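Local atomic coordinates of tRNA uridine(34) acetyltransferase (Methanocaldococcus infernus, PDB entry 6IA8), a protein that catalyses formation of 5-carboxymethyluridine at the wobble position 34 of tRNAs, using acetyl-CoA and S-adenosylmethionine. Residues A[321-326]-A[359-364]. Numbering follows the deposited sequence.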
# COMPACT_ATOMS: atom_id res chain seq x y z
N TYR A 321 19.55 -6.68 1.62
CA TYR A 321 20.05 -5.50 0.94
C TYR A 321 18.92 -4.50 0.70
O TYR A 321 19.05 -3.31 1.01
CB TYR A 321 20.72 -5.88 -0.38
CG TYR A 321 21.15 -4.66 -1.17
CD1 TYR A 321 22.31 -3.96 -0.84
CD2 TYR A 321 20.34 -4.15 -2.18
CE1 TYR A 321 22.68 -2.82 -1.53
CE2 TYR A 321 20.70 -3.01 -2.87
CZ TYR A 321 21.86 -2.35 -2.54
OH TYR A 321 22.18 -1.21 -3.24
N ALA A 322 17.83 -4.95 0.09
CA ALA A 322 16.74 -4.05 -0.24
C ALA A 322 16.27 -3.29 1.00
O ALA A 322 16.09 -2.07 0.95
CB ALA A 322 15.58 -4.81 -0.87
N LYS A 323 16.05 -4.00 2.12
CA LYS A 323 15.61 -3.30 3.32
C LYS A 323 16.67 -2.33 3.84
O LYS A 323 16.33 -1.31 4.44
CB LYS A 323 15.25 -4.31 4.40
CG LYS A 323 13.93 -5.06 4.08
CD LYS A 323 13.49 -5.90 5.29
CE LYS A 323 12.06 -5.52 5.70
NZ LYS A 323 11.55 -6.33 6.84
N SER A 324 17.95 -2.67 3.71
CA SER A 324 18.99 -1.80 4.25
C SER A 324 19.06 -0.47 3.50
O SER A 324 19.60 0.50 4.04
CB SER A 324 20.36 -2.50 4.17
OG SER A 324 20.83 -2.49 2.84
N ILE A 325 18.60 -0.42 2.25
CA ILE A 325 18.62 0.83 1.49
C ILE A 325 17.25 1.45 1.33
O ILE A 325 17.14 2.49 0.68
CB ILE A 325 19.27 0.66 0.10
CG1 ILE A 325 18.38 -0.26 -0.78
CG2 ILE A 325 20.70 0.15 0.26
CD1 ILE A 325 18.63 -0.10 -2.29
N MET A 326 16.19 0.85 1.87
CA MET A 326 14.85 1.41 1.69
C MET A 326 14.76 2.79 2.34
O MET A 326 15.13 2.94 3.50
CB MET A 326 13.79 0.51 2.32
CG MET A 326 13.00 -0.28 1.35
SD MET A 326 11.98 -1.47 2.22
CE MET A 326 12.08 -2.82 1.01
N LYS A 359 17.21 -11.67 11.20
CA LYS A 359 18.40 -12.18 11.89
C LYS A 359 19.66 -12.01 11.04
O LYS A 359 20.75 -11.76 11.57
CB LYS A 359 18.18 -13.65 12.24
CG LYS A 359 17.11 -13.87 13.30
CD LYS A 359 17.02 -15.34 13.71
CE LYS A 359 15.99 -15.54 14.81
NZ LYS A 359 15.85 -16.96 15.21
N TYR A 360 19.52 -12.13 9.72
CA TYR A 360 20.65 -11.88 8.85
C TYR A 360 21.12 -10.43 8.97
O TYR A 360 22.31 -10.15 9.09
CB TYR A 360 20.28 -12.21 7.41
CG TYR A 360 21.42 -12.08 6.42
CD1 TYR A 360 22.30 -13.12 6.21
CD2 TYR A 360 21.61 -10.91 5.68
CE1 TYR A 360 23.31 -13.02 5.29
CE2 TYR A 360 22.63 -10.81 4.76
CZ TYR A 360 23.48 -11.86 4.58
OH TYR A 360 24.52 -11.75 3.68
N MET A 361 20.18 -9.49 8.97
CA MET A 361 20.52 -8.09 9.09
C MET A 361 21.16 -7.79 10.44
O MET A 361 22.09 -6.98 10.52
CB MET A 361 19.27 -7.24 8.87
CG MET A 361 18.74 -7.31 7.42
SD MET A 361 17.23 -6.34 7.08
CE MET A 361 17.91 -4.68 7.10
N GLU A 362 20.66 -8.42 11.51
CA GLU A 362 21.32 -8.27 12.81
C GLU A 362 22.78 -8.69 12.71
O GLU A 362 23.68 -7.97 13.16
CB GLU A 362 20.62 -9.10 13.88
CG GLU A 362 19.23 -8.63 14.28
CD GLU A 362 18.65 -9.49 15.40
OE1 GLU A 362 18.59 -10.74 15.23
OE2 GLU A 362 18.31 -8.94 16.48
N LYS A 363 23.02 -9.89 12.17
CA LYS A 363 24.36 -10.44 12.09
C LYS A 363 25.27 -9.51 11.32
O LYS A 363 26.45 -9.37 11.66
CB LYS A 363 24.30 -11.82 11.42
CG LYS A 363 25.64 -12.53 11.31
CD LYS A 363 25.41 -13.94 10.71
CE LYS A 363 26.72 -14.69 10.53
NZ LYS A 363 26.48 -16.13 10.27
N LYS A 364 24.77 -8.90 10.25
CA LYS A 364 25.60 -8.09 9.37
C LYS A 364 25.60 -6.61 9.75
O LYS A 364 26.23 -5.81 9.05
CB LYS A 364 25.13 -8.26 7.92
CG LYS A 364 26.09 -8.98 7.01
CD LYS A 364 26.18 -10.45 7.32
CE LYS A 364 27.02 -11.17 6.27
NZ LYS A 364 27.18 -12.62 6.57
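M361 reaches across to the helix of K323 and S324 with the last two atoms of its side chain. Its methyl carbon CE lies 3.8 Å from CB of K323, and its sulfur SD is 3.9 Å from the same CB. Farther along the lysine, the sulfur comes within 4.2 Å of CD, so the thioether packs against the aliphatic part of K323 while the ammonium end leads away from the other helix. The two side chains cross at roughly a right angle. CE also touches the start of S324, 3.9 Å from its backbone N and 4.4 Å from CB. All of this is van der Waals contact; no hydrogen bond or salt bridge links the two segments. In M361, the chain runs extended through chi2 (179°) and then bends at chi3 (73°), which turns the methyl onto the other helix's backbone. Shortened to an alanine here, the side chain would end at CB, and the methylenes of K323 and the backbone N of S324 would probably lose the thioether that covers them, leaving a gap between the helices.

The contact joins the C-terminal parts of helices 312-325 and 353-364, which pack together in the C-terminal region of the radical SAM part of this Elp3 protein. Helix 312-325 precedes strand 331-332, an outermost strand of the parallel sheet of that TIM-barrel-related fold. One layer out, S324 turns its hydroxyl back on its own helix: OG donates to O of Y321 at 2.7 Å, with a C=O...OG angle of 122°. That carbonyl also accepts from the backbone N of I325. L366 touches both S324 and M361, while Y360 packs on I316, E317 and S320 earlier in helix 312-325.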